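PDB 5GVJ: enoyl-[acyl-carrier-protein] reductase [FMN] from Thermotoga maritima, which probably reduces enoyl groups carried on acyl-carrier protein, using NADH and an FMN cofactor, in bacterial fatty-acid synthesis. Local coordinates for residues Asp175-Ala180 against Lys302-Lys307; Val3-Thr8 against Ala181-Gly186; Gly41-Gly46 against Arg54-Glu59; Leu11-Pro16 against Asp65-Val70. The protein carries 1 engineered substitution. One frame throughout, in Å; residues are numbered along the deposited sequence.

Contact 1 of 4, residues Asp175-Ala180 against Lys302-Lys307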
loop_
_atom_site.group_PDB
_atom_site.type_symbol
_atom_site.label_atom_id
_atom_site.label_comp_id
_atom_site.label_asym_id
_atom_site.label_seq_id
_atom_site.Cartn_x
_atom_site.Cartn_y
_atom_site.Cartn_z
ATOM N N ASP A 175 -2.080 -13.103 0.965
ATOM C CA ASP A 175 -2.715 -13.872 2.030
ATOM C C ASP A 175 -4.125 -13.340 2.277
ATOM O O ASP A 175 -4.562 -12.356 1.668
ATOM C CB ASP A 175 -1.867 -13.857 3.309
ATOM C CG ASP A 175 -1.535 -12.452 3.776
ATOM O OD1 ASP A 175 -2.333 -11.524 3.504
ATOM O OD2 ASP A 175 -0.478 -12.285 4.417
ATOM N N GLY A 176 -4.831 -14.004 3.201
ATOM C CA GLY A 176 -6.219 -13.659 3.462
ATOM C C GLY A 176 -6.383 -12.303 4.119
ATOM O O GLY A 176 -7.376 -11.608 3.874
ATOM N N ARG A 177 -5.429 -11.915 4.971
ATOM C CA ARG A 177 -5.406 -10.548 5.501
ATOM C C ARG A 177 -5.431 -9.527 4.379
ATOM O O ARG A 177 -6.198 -8.558 4.416
ATOM C CB ARG A 177 -4.148 -10.333 6.340
ATOM C CG ARG A 177 -4.307 -10.634 7.783
ATOM C CD ARG A 177 -3.115 -10.098 8.528
ATOM N NE ARG A 177 -2.844 -10.889 9.719
ATOM C CZ ARG A 177 -2.025 -10.506 10.690
ATOM N NH1 ARG A 177 -1.393 -9.340 10.609
ATOM N NH2 ARG A 177 -1.843 -11.293 11.741
ATOM N N GLY A 178 -4.565 -9.711 3.385
ATOM C CA GLY A 178 -4.520 -8.778 2.277
ATOM C C GLY A 178 -5.809 -8.765 1.478
ATOM O O GLY A 178 -6.234 -7.715 0.985
ATOM N N MET A 179 -6.451 -9.928 1.342
ATOM C CA MET A 179 -7.735 -9.973 0.657
ATOM C C MET A 179 -8.761 -9.130 1.399
ATOM O O MET A 179 -9.504 -8.358 0.784
ATOM C CB MET A 179 -8.220 -11.417 0.516
ATOM C CG MET A 179 -9.549 -11.530 -0.200
ATOM S SD MET A 179 -10.028 -13.247 -0.581
ATOM C CE MET A 179 -11.794 -13.142 -0.354
ATOM N N ALA A 180 -8.801 -9.254 2.729
ATOM C CA ALA A 180 -9.756 -8.467 3.503
ATOM C C ALA A 180 -9.424 -6.983 3.428
ATOM O O ALA A 180 -10.319 -6.151 3.240
ATOM C CB ALA A 180 -9.788 -8.945 4.956
ATOM N N LYS A 302 -11.841 -14.912 6.244
ATOM C CA LYS A 302 -12.989 -15.011 7.141
ATOM C C LYS A 302 -12.599 -14.718 8.584
ATOM O O LYS A 302 -13.330 -14.020 9.294
ATOM C CB LYS A 302 -13.623 -16.399 7.019
ATOM C CG LYS A 302 -14.207 -16.667 5.628
ATOM C CD LYS A 302 -14.322 -18.166 5.313
ATOM C CE LYS A 302 -14.689 -18.394 3.857
ATOM N NZ LYS A 302 -14.916 -19.847 3.541
ATOM N N GLU A 303 -11.450 -15.239 9.038
ATOM C CA GLU A 303 -10.982 -14.922 10.388
ATOM C C GLU A 303 -10.704 -13.434 10.545
ATOM O O GLU A 303 -10.924 -12.863 11.619
ATOM C CB GLU A 303 -9.717 -15.721 10.722
ATOM C CG GLU A 303 -9.925 -17.225 10.658
ATOM C CD GLU A 303 -8.646 -18.018 10.855
ATOM O OE1 GLU A 303 -8.749 -19.187 11.276
ATOM O OE2 GLU A 303 -7.549 -17.484 10.581
ATOM N N THR A 304 -10.168 -12.800 9.500
ATOM C CA THR A 304 -9.901 -11.369 9.565
ATOM C C THR A 304 -11.197 -10.575 9.684
ATOM O O THR A 304 -11.286 -9.640 10.493
ATOM C CB THR A 304 -9.095 -10.928 8.342
ATOM O OG1 THR A 304 -7.871 -11.665 8.305
ATOM C CG2 THR A 304 -8.761 -9.423 8.417
ATOM N N VAL A 305 -12.222 -10.943 8.904
ATOM C CA VAL A 305 -13.491 -10.213 8.957
ATOM C C VAL A 305 -14.152 -10.383 10.321
ATOM O O VAL A 305 -14.697 -9.423 10.888
ATOM C CB VAL A 305 -14.420 -10.665 7.814
ATOM C CG1 VAL A 305 -15.815 -10.085 7.992
ATOM C CG2 VAL A 305 -13.860 -10.230 6.481
ATOM N N GLU A 306 -14.125 -11.606 10.866
ATOM C CA GLU A 306 -14.614 -11.823 12.226
ATOM C C GLU A 306 -13.860 -10.964 13.227
ATOM O O GLU A 306 -14.460 -10.404 14.153
ATOM C CB GLU A 306 -14.496 -13.301 12.603
ATOM C CG GLU A 306 -15.302 -14.182 11.679
ATOM C CD GLU A 306 -15.165 -15.650 11.991
ATOM O OE1 GLU A 306 -16.144 -16.383 11.741
ATOM O OE2 GLU A 306 -14.089 -16.069 12.472
ATOM N N LYS A 307 -12.542 -10.843 13.058
ATOM C CA LYS A 307 -11.752 -9.984 13.936
ATOM C C LYS A 307 -12.212 -8.532 13.844
ATOM O O LYS A 307 -12.420 -7.868 14.868
ATOM C CB LYS A 307 -10.269 -10.110 13.580
ATOM C CG LYS A 307 -9.290 -9.675 14.673
ATOM C CD LYS A 307 -8.159 -8.812 14.111
ATOM C CE LYS A 307 -7.185 -8.403 15.217
ATOM N NZ LYS A 307 -7.175 -6.912 15.455
#
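Ala-180 and Thr-304 meet methyl to methyl where helix 176-185 leans on the C-terminal helix 290-309: Ala-180 CB lies 3.6 Å from Thr-304 CG2. Their segments cross at -55°, with axes 8.7 Å apart, and small residues suit such a crossing because neither holds the backbones apart. Gly-176, one turn earlier on the same flank, adds no side chain at all. Thr-304 divides its two branches between two tasks. With chi1 at -59°, CG2 stands anti to the backbone N and faces Ala-180, whereas OG1 lies beside the backbone N and hydrogen-bonds the carbonyl O of Glu-300 one turn back. The hydroxyl is thus satisfied within its own helix, and towards Arg-177 it offers only a van der Waals surface, 3.7 Å from Arg-177 CG.

Between the two helices the packing thins towards Arg-177, whose extended chain crosses Thr-304 at about a right angle and goes on to the second subunit, where NH1 hydrogen-bonds Leu-185 O. Glu-303 and Lys-307 lie on the solvent side, where charge costs little; Glu-303 forms a salt bridge with Lys-299 of its own helix. At the start of helix 176-185, Asp-175 is the N-cap: its OD1 accepts from Gly-178 N at 2.9 Å, while OD2 forms a salt bridge with Arg-161 of the second subunit. A capped helix of the outer layer of a (beta/alpha)8 barrel, packed under the C-terminal helix beside the dimer interface, is what these residues form, consistent with the TIM-barrel clan of the family.

Contact 2 of 4, residues Val3-Thr8 against Ala181-Gly186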
loop_
_atom_site.group_PDB
_atom_site.type_symbol
_atom_site.label_atom_id
_atom_site.label_comp_id
_atom_site.label_asym_id
_atom_site.label_seq_id
_atom_site.Cartn_x
_atom_site.Cartn_y
_atom_site.Cartn_z
ATOM N N VAL A 3 -16.615 -17.070 -0.561
ATOM C CA VAL A 3 -17.198 -15.738 -0.540
ATOM C C VAL A 3 -17.624 -15.394 -1.959
ATOM O O VAL A 3 -16.969 -15.783 -2.930
ATOM C CB VAL A 3 -16.217 -14.698 0.050
ATOM C CG1 VAL A 3 -15.205 -15.378 0.964
ATOM C CG2 VAL A 3 -15.526 -13.864 -1.019
ATOM N N ARG A 4 -18.755 -14.717 -2.077
ATOM C CA ARG A 4 -19.321 -14.350 -3.365
ATOM C C ARG A 4 -19.181 -12.846 -3.547
ATOM O O ARG A 4 -19.427 -12.086 -2.613
ATOM C CB ARG A 4 -20.791 -14.768 -3.432
ATOM C CG ARG A 4 -21.424 -14.600 -4.789
ATOM C CD ARG A 4 -22.874 -15.075 -4.778
ATOM N NE ARG A 4 -23.504 -14.862 -6.079
ATOM C CZ ARG A 4 -24.661 -15.399 -6.446
ATOM N NH1 ARG A 4 -25.328 -16.183 -5.606
ATOM N NH2 ARG A 4 -25.144 -15.160 -7.657
ATOM N N THR A 5 -18.740 -12.412 -4.727
ATOM C CA THR A 5 -18.621 -10.982 -5.010
ATOM C C THR A 5 -19.121 -10.715 -6.421
ATOM O O THR A 5 -19.369 -11.640 -7.196
ATOM C CB THR A 5 -17.184 -10.466 -4.888
ATOM O OG1 THR A 5 -16.446 -10.811 -6.066
ATOM C CG2 THR A 5 -16.467 -11.067 -3.658
ATOM N N ARG A 6 -19.242 -9.428 -6.775
ATOM C CA ARG A 6 -19.569 -9.114 -8.165
ATOM C C ARG A 6 -18.575 -9.746 -9.135
ATOM O O ARG A 6 -18.930 -10.041 -10.284
ATOM C CB ARG A 6 -19.611 -7.605 -8.385
ATOM C CG ARG A 6 -20.743 -6.896 -7.656
ATOM C CD ARG A 6 -20.423 -5.397 -7.504
ATOM N NE ARG A 6 -20.630 -4.658 -8.717
ATOM C CZ ARG A 6 -20.021 -3.521 -9.042
ATOM N NH1 ARG A 6 -19.090 -2.962 -8.263
ATOM N NH2 ARG A 6 -20.345 -2.957 -10.184
ATOM N N VAL A 7 -17.329 -9.959 -8.702
ATOM C CA VAL A 7 -16.334 -10.489 -9.633
ATOM C C VAL A 7 -16.550 -11.977 -9.856
ATOM O O VAL A 7 -16.453 -12.464 -10.988
ATOM C CB VAL A 7 -14.903 -10.186 -9.148
ATOM C CG1 VAL A 7 -13.884 -10.928 -10.016
ATOM C CG2 VAL A 7 -14.648 -8.681 -9.198
ATOM N N THR A 8 -16.853 -12.739 -8.800
ATOM C CA THR A 8 -17.133 -14.153 -9.049
ATOM C C THR A 8 -18.396 -14.322 -9.894
ATOM O O THR A 8 -18.483 -15.252 -10.707
ATOM C CB THR A 8 -17.247 -14.934 -7.733
ATOM O OG1 THR A 8 -18.374 -14.479 -6.972
ATOM C CG2 THR A 8 -15.989 -14.769 -6.912
ATOM N N ALA A 181 -8.140 -6.640 3.546
ATOM C CA ALA A 181 -7.715 -5.252 3.409
ATOM C C ALA A 181 -8.099 -4.676 2.053
ATOM O O ALA A 181 -8.589 -3.548 1.972
ATOM C CB ALA A 181 -6.208 -5.155 3.609
ATOM N N ALA A 182 -7.872 -5.435 0.969
ATOM C CA ALA A 182 -8.247 -4.958 -0.359
ATOM C C ALA A 182 -9.747 -4.726 -0.453
ATOM O O ALA A 182 -10.197 -3.715 -1.007
ATOM C CB ALA A 182 -7.796 -5.954 -1.430
ATOM N N PHE A 183 -10.536 -5.653 0.084
ATOM C CA PHE A 183 -11.987 -5.499 0.055
ATOM C C PHE A 183 -12.426 -4.282 0.861
ATOM O O PHE A 183 -13.361 -3.564 0.472
ATOM C CB PHE A 183 -12.637 -6.782 0.584
ATOM C CG PHE A 183 -12.736 -7.885 -0.446
ATOM C CD1 PHE A 183 -11.729 -8.079 -1.379
ATOM C CD2 PHE A 183 -13.839 -8.721 -0.474
ATOM C CE1 PHE A 183 -11.824 -9.087 -2.333
ATOM C CE2 PHE A 183 -13.935 -9.738 -1.418
ATOM C CZ PHE A 183 -12.925 -9.914 -2.343
ATOM N N ALA A 184 -11.744 -4.015 1.979
ATOM C CA ALA A 184 -12.043 -2.821 2.762
ATOM C C ALA A 184 -11.803 -1.551 1.955
ATOM O O ALA A 184 -12.562 -0.583 2.070
ATOM C CB ALA A 184 -11.200 -2.801 4.039
ATOM N N LEU A 185 -10.736 -1.520 1.150
ATOM C CA LEU A 185 -10.474 -0.349 0.324
ATOM C C LEU A 185 -11.470 -0.207 -0.825
ATOM O O LEU A 185 -11.485 0.842 -1.479
ATOM C CB LEU A 185 -9.051 -0.404 -0.233
ATOM C CG LEU A 185 -7.912 -0.404 0.788
ATOM C CD1 LEU A 185 -6.565 -0.697 0.135
ATOM C CD2 LEU A 185 -7.880 0.931 1.527
ATOM N N GLY A 186 -12.286 -1.226 -1.087
ATOM C CA GLY A 186 -13.287 -1.179 -2.142
ATOM C C GLY A 186 -13.151 -2.241 -3.224
ATOM O O GLY A 186 -14.006 -2.292 -4.123
#
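Phe-183 sets the CE2-CZ part of its ring obliquely against the methyl of Thr-5: CG2 is 3.6 Å from CE2 and 4.0 Å from CZ. The two side chains cross at about a right angle. Val-3 CG2 touches the same corner more loosely, 4.4 Å from Phe-183 CE2, so one broad ring on helix 176-185 meets two residues of the N-terminal segment, across CA atoms that come no nearer than 10.0 Å (Thr-5 and Phe-183).

Thr-5 suits its place because it has both an apolar and a polar branch. With chi1 at 79°, OG1 is set between the backbone N and carbonyl carbon, turned to the start of helix 6-11 as its N-cap. Thr-5 OG1 accepts from Val-7 N at 2.9 Å; a weaker bond reaches it from Thr-8 N, and it also hydrogen-bonds Glu-188 O. Were an alanine here, Phe-183 CE2 would probably lose its nearest neighbour from this segment, and the Val-7 N-H its capping acceptor.

The ring has further company: it stands edge-to-face with Phe-301 of its own chain and with Tyr-311 of the second subunit. Across the contact only carbon meets carbon, while OG1 of Thr-5 is spent on capping the start of helix 6-11 and on Glu-188 O; the join of N-terminal segment to barrel helix therefore rests on shape and burial rather than charge.

Contact 3 of 4, residues Gly41-Gly46 against Arg54-Glu59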
loop_
_atom_site.group_PDB
_atom_site.type_symbol
_atom_site.label_atom_id
_atom_site.label_comp_id
_atom_site.label_asym_id
_atom_site.label_seq_id
_atom_site.Cartn_x
_atom_site.Cartn_y
_atom_site.Cartn_z
ATOM N N GLY A 41 -7.244 -18.638 -13.512
ATOM C CA GLY A 41 -5.938 -18.777 -14.117
ATOM C C GLY A 41 -5.820 -17.868 -15.322
ATOM O O GLY A 41 -6.801 -17.553 -15.994
ATOM N N ILE A 42 -4.605 -17.411 -15.589
ATOM C CA ILE A 42 -4.402 -16.437 -16.654
ATOM C C ILE A 42 -3.149 -16.818 -17.417
ATOM O O ILE A 42 -2.082 -16.987 -16.820
ATOM C CB ILE A 42 -4.297 -14.994 -16.126
ATOM C CG1 ILE A 42 -5.654 -14.538 -15.592
ATOM C CG2 ILE A 42 -3.826 -14.075 -17.243
ATOM C CD1 ILE A 42 -5.617 -13.170 -14.865
ATOM N N ILE A 43 -3.291 -16.998 -18.727
ATOM C CA ILE A 43 -2.161 -17.271 -19.608
ATOM C C ILE A 43 -1.489 -15.944 -19.940
ATOM O O ILE A 43 -2.137 -15.021 -20.443
ATOM C CB ILE A 43 -2.628 -17.981 -20.890
ATOM C CG1 ILE A 43 -3.178 -19.370 -20.567
ATOM C CG2 ILE A 43 -1.486 -18.054 -21.899
ATOM C CD1 ILE A 43 -3.911 -20.026 -21.753
ATOM N N GLY A 44 -0.195 -15.843 -19.657
ATOM C CA GLY A 44 0.546 -14.645 -20.007
ATOM C C GLY A 44 1.084 -14.716 -21.421
ATOM O O GLY A 44 1.967 -15.532 -21.710
ATOM N N SER A 45 0.559 -13.886 -22.319
ATOM C CA SER A 45 0.937 -13.953 -23.723
ATOM C C SER A 45 2.033 -12.958 -24.082
ATOM O O SER A 45 2.349 -12.808 -25.266
ATOM C CB SER A 45 -0.290 -13.732 -24.622
ATOM O OG SER A 45 -0.680 -12.367 -24.677
ATOM N N GLY A 46 2.617 -12.285 -23.087
ATOM C CA GLY A 46 3.499 -11.162 -23.364
ATOM C C GLY A 46 4.624 -11.487 -24.324
ATOM O O GLY A 46 5.023 -10.635 -25.127
ATOM N N ARG A 54 -2.441 -19.859 -29.341
ATOM C CA ARG A 54 -3.415 -20.882 -29.715
ATOM C C ARG A 54 -3.117 -22.204 -29.022
ATOM O O ARG A 54 -4.009 -22.823 -28.428
ATOM C CB ARG A 54 -3.434 -21.087 -31.231
ATOM C CG ARG A 54 -4.198 -20.048 -32.004
ATOM C CD ARG A 54 -4.372 -20.444 -33.476
ATOM N NE ARG A 54 -4.693 -19.256 -34.258
ATOM C CZ ARG A 54 -3.793 -18.513 -34.892
ATOM N NH1 ARG A 54 -2.513 -18.854 -34.862
ATOM N NH2 ARG A 54 -4.176 -17.429 -35.560
ATOM N N LYS A 55 -1.862 -22.665 -29.114
ATOM C CA LYS A 55 -1.478 -23.913 -28.452
ATOM C C LYS A 55 -1.692 -23.818 -26.952
ATOM O O LYS A 55 -2.238 -24.742 -26.332
ATOM C CB LYS A 55 -0.010 -24.257 -28.727
ATOM C CG LYS A 55 0.502 -23.948 -30.118
ATOM C CD LYS A 55 0.354 -25.085 -31.091
ATOM C CE LYS A 55 1.554 -25.113 -32.030
ATOM N NZ LYS A 55 1.249 -24.438 -33.330
ATOM N N ALA A 56 -1.267 -22.695 -26.354
ATOM C CA ALA A 56 -1.409 -22.516 -24.920
ATOM C C ALA A 56 -2.862 -22.656 -24.501
ATOM O O ALA A 56 -3.174 -23.353 -23.526
ATOM C CB ALA A 56 -0.854 -21.150 -24.512
ATOM N N ILE A 57 -3.771 -22.030 -25.254
ATOM C CA ILE A 57 -5.186 -22.116 -24.914
ATOM C C ILE A 57 -5.658 -23.557 -25.014
ATOM O O ILE A 57 -6.388 -24.049 -24.147
ATOM C CB ILE A 57 -6.011 -21.183 -25.819
ATOM C CG1 ILE A 57 -5.651 -19.719 -25.536
ATOM C CG2 ILE A 57 -7.497 -21.432 -25.604
ATOM C CD1 ILE A 57 -6.225 -18.747 -26.552
ATOM N N SER A 58 -5.226 -24.260 -26.065
ATOM C CA SER A 58 -5.626 -25.651 -26.246
ATOM C C SER A 58 -5.165 -26.523 -25.086
ATOM O O SER A 58 -5.937 -27.348 -24.575
ATOM C CB SER A 58 -5.074 -26.190 -27.566
ATOM O OG SER A 58 -5.564 -27.500 -27.782
ATOM N N GLU A 59 -3.923 -26.356 -24.641
ATOM C CA GLU A 59 -3.473 -27.247 -23.576
ATOM C C GLU A 59 -4.113 -26.907 -22.242
ATOM O O GLU A 59 -4.323 -27.806 -21.424
ATOM C CB GLU A 59 -1.951 -27.264 -23.466
ATOM C CG GLU A 59 -1.240 -25.953 -23.487
ATOM C CD GLU A 59 0.248 -26.153 -23.743
ATOM O OE1 GLU A 59 0.601 -26.657 -24.835
ATOM O OE2 GLU A 59 1.056 -25.845 -22.843
#
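Ile-43 leaves strand 41-44 with both of its branches turned onto helix 50-63, and the two share Ala-56, CD1 reaching on to Ile-57. With chi1 at -66°, CG2 stands anti to the backbone N and points at Ala-56, whose CB is 4.1 Å away. The longer branch, with CG1 beside the backbone N and CD1 extended beyond it, reaches the helix backbone: CD1 lies 3.8 Å from Ala-56 O and 4.0 Å from Ile-57 CA. A short residue such as Ala-56 suits this spot, since it lets the isoleucine end come down on the helix main chain. Strand 41-44, helix 50-63 and strand 68-73 form one beta-alpha-beta unit of the barrel, a crossover in which the outer face of the strand is covered by the helix that follows it. Ile-57 turns its own CG1 to Ile-43 CD1 at 4.2 Å, while its side chain also touches Phe-68 on the next strand and Val-85 on the next helix. Met-48, and Ala-31 of helix 28-36, touch Ile-43 as well.

Contact 4 of 4, residues Leu11-Pro16 against Asp65-Val70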
loop_
_atom_site.group_PDB
_atom_site.type_symbol
_atom_site.label_atom_id
_atom_site.label_comp_id
_atom_site.label_asym_id
_atom_site.label_seq_id
_atom_site.Cartn_x
_atom_site.Cartn_y
_atom_site.Cartn_z
ATOM N N LEU A 11 -17.305 -13.211 -13.615
ATOM C CA LEU A 11 -16.389 -14.138 -14.261
ATOM C C LEU A 11 -16.865 -15.583 -14.204
ATOM O O LEU A 11 -16.236 -16.449 -14.822
ATOM C CB LEU A 11 -15.007 -14.020 -13.613
ATOM C CG LEU A 11 -13.983 -13.073 -14.256
ATOM C CD1 LEU A 11 -14.613 -11.931 -15.017
ATOM C CD2 LEU A 11 -12.982 -12.581 -13.234
ATOM N N GLU A 12 -17.949 -15.852 -13.472
ATOM C CA GLU A 12 -18.508 -17.195 -13.321
ATOM C C GLU A 12 -17.478 -18.167 -12.746
ATOM O O GLU A 12 -17.342 -19.303 -13.202
ATOM C CB GLU A 12 -19.076 -17.705 -14.648
ATOM C CG GLU A 12 -20.258 -16.895 -15.130
ATOM C CD GLU A 12 -20.769 -17.357 -16.488
ATOM O OE1 GLU A 12 -20.035 -17.219 -17.486
ATOM O OE2 GLU A 12 -21.904 -17.861 -16.556
ATOM N N ILE A 13 -16.744 -17.711 -11.736
ATOM C CA ILE A 13 -15.788 -18.539 -11.016
ATOM C C ILE A 13 -16.225 -18.614 -9.561
ATOM O O ILE A 13 -17.083 -17.859 -9.099
ATOM C CB ILE A 13 -14.350 -18.007 -11.122
ATOM C CG1 ILE A 13 -14.272 -16.584 -10.541
ATOM C CG2 ILE A 13 -13.892 -18.009 -12.559
ATOM C CD1 ILE A 13 -12.918 -15.933 -10.734
ATOM N N GLU A 14 -15.591 -19.529 -8.836
ATOM C CA GLU A 14 -15.969 -19.806 -7.461
ATOM C C GLU A 14 -15.320 -18.822 -6.491
ATOM O O GLU A 14 -15.950 -18.418 -5.508
ATOM C CB GLU A 14 -15.585 -21.248 -7.120
ATOM C CG GLU A 14 -15.982 -21.717 -5.745
ATOM C CD GLU A 14 -15.622 -23.177 -5.491
ATOM O OE1 GLU A 14 -14.924 -23.788 -6.335
ATOM O OE2 GLU A 14 -16.044 -23.712 -4.444
ATOM N N HIS A 15 -14.065 -18.434 -6.738
ATOM C CA HIS A 15 -13.362 -17.625 -5.755
ATOM C C HIS A 15 -12.897 -16.316 -6.383
ATOM O O HIS A 15 -12.490 -16.301 -7.546
ATOM C CB HIS A 15 -12.130 -18.344 -5.170
ATOM C CG HIS A 15 -12.393 -19.749 -4.732
ATOM N ND1 HIS A 15 -13.279 -20.059 -3.725
ATOM C CD2 HIS A 15 -11.882 -20.928 -5.166
ATOM C CE1 HIS A 15 -13.308 -21.371 -3.558
ATOM N NE2 HIS A 15 -12.469 -21.920 -4.418
ATOM N N PRO A 16 -12.918 -15.207 -5.624
ATOM C CA PRO A 16 -12.543 -13.890 -6.174
ATOM C C PRO A 16 -11.031 -13.677 -6.175
ATOM O O PRO A 16 -10.513 -12.716 -5.601
ATOM C CB PRO A 16 -13.264 -12.931 -5.218
ATOM C CG PRO A 16 -13.123 -13.663 -3.870
ATOM C CD PRO A 16 -13.338 -15.125 -4.216
ATOM N N ASP A 65 -12.204 -27.259 -17.734
ATOM C CA ASP A 65 -13.333 -26.649 -18.421
ATOM C C ASP A 65 -13.725 -25.293 -17.834
ATOM O O ASP A 65 -14.642 -24.649 -18.354
ATOM C CB ASP A 65 -14.550 -27.578 -18.366
ATOM C CG ASP A 65 -14.284 -28.939 -18.998
ATOM O OD1 ASP A 65 -13.525 -29.005 -19.990
ATOM O OD2 ASP A 65 -14.841 -29.945 -18.503
ATOM N N LYS A 66 -13.059 -24.848 -16.773
ATOM C CA LYS A 66 -13.477 -23.665 -16.031
ATOM C C LYS A 66 -12.933 -22.387 -16.661
ATOM O O LYS A 66 -12.008 -22.425 -17.470
ATOM C CB LYS A 66 -13.021 -23.787 -14.574
ATOM C CG LYS A 66 -13.698 -24.961 -13.881
ATOM C CD LYS A 66 -13.350 -25.068 -12.411
ATOM C CE LYS A 66 -13.893 -26.388 -11.849
ATOM N NZ LYS A 66 -13.630 -26.483 -10.377
ATOM N N PRO A 67 -13.488 -21.224 -16.309
ATOM C CA PRO A 67 -13.037 -19.979 -16.941
ATOM C C PRO A 67 -11.557 -19.717 -16.712
ATOM O O PRO A 67 -10.944 -20.176 -15.744
ATOM C CB PRO A 67 -13.899 -18.899 -16.274
ATOM C CG PRO A 67 -15.142 -19.609 -15.865
ATOM C CD PRO A 67 -14.697 -21.019 -15.491
ATOM N N PHE A 68 -10.993 -18.934 -17.622
ATOM C CA PHE A 68 -9.587 -18.575 -17.585
ATOM C C PHE A 68 -9.435 -17.275 -18.353
ATOM O O PHE A 68 -10.318 -16.886 -19.121
ATOM C CB PHE A 68 -8.711 -19.672 -18.202
ATOM C CG PHE A 68 -8.963 -19.872 -19.674
ATOM C CD1 PHE A 68 -10.018 -20.659 -20.104
ATOM C CD2 PHE A 68 -8.168 -19.237 -20.626
ATOM C CE1 PHE A 68 -10.263 -20.827 -21.455
ATOM C CE2 PHE A 68 -8.412 -19.405 -21.980
ATOM C CZ PHE A 68 -9.458 -20.197 -22.390
ATOM N N GLY A 69 -8.306 -16.607 -18.144
ATOM C CA GLY A 69 -8.002 -15.385 -18.851
ATOM C C GLY A 69 -6.729 -15.502 -19.669
ATOM O O GLY A 69 -5.929 -16.438 -19.518
ATOM N N VAL A 70 -6.570 -14.538 -20.572
ATOM C CA VAL A 70 -5.332 -14.303 -21.301
ATOM C C VAL A 70 -4.941 -12.849 -21.075
ATOM O O VAL A 70 -5.757 -11.944 -21.292
ATOM C CB VAL A 70 -5.472 -14.581 -22.808
ATOM C CG1 VAL A 70 -4.230 -14.088 -23.537
ATOM C CG2 VAL A 70 -5.690 -16.078 -23.071
HETATM O O HOH W 1 -14.742 -24.134 -9.274
#
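With chi1 at 60°, Ile-13 holds CG1 between its backbone N and carbonyl carbon, leaving CG2 beside the N and turned to Pro-67, whose CB is 3.8 Å off. The proline ring, rigid and compact, then fits against the turn that ends helix 6-11: its CG lies 3.5 Å from Leu-11 O and equally far from Glu-12 O. Both carbonyls belong to the Schellman motif that ends the helix, in which Glu-12 takes a positive phi of 58° and Ile-13 N bonds back to Thr-8 O. Pro-67 offers no N-H to these oxygens, so they meet the C-H groups of the ring instead.

Further out, the charged side chains meet through solvent. Glu-14 OE1 and Lys-66 NZ stand 5.0 Å apart, too far for a direct bond, and one water spans them, donating to OE1 and accepting from NZ at 2.8 Å. Lys-66 NZ also hydrogen-bonds Glu-36 O, which steadies its long chain. The contact is thus close where the proline sits, its ring carbons against one methyl and two carbonyl oxygens, and polar and water-bridged further out, where opposite charges probably attract across the water.

In the fold
Contacts 1 and 2 share helix 176-185, lie on one side of the chain and both touch the second subunit; Met-179 of contact 1 packs on Val-3 of contact 2 and on Pro-16 of contact 4. Contact 3, on the opposite side from contact 1, is buried within a single crossover unit and meets no other chain. Its strand 41-44 pairs with strand 68-70 of contact 4, Gly-41 and Ile-43 bonding to Gly-69. Contacts 1 to 3 are buried and join mainly through carbon, the polar atoms of contacts 1 and 2 being taken up by helix caps, neighbouring backbone or the second subunit. Contact 4 alone is partly exposed and includes a water between charges.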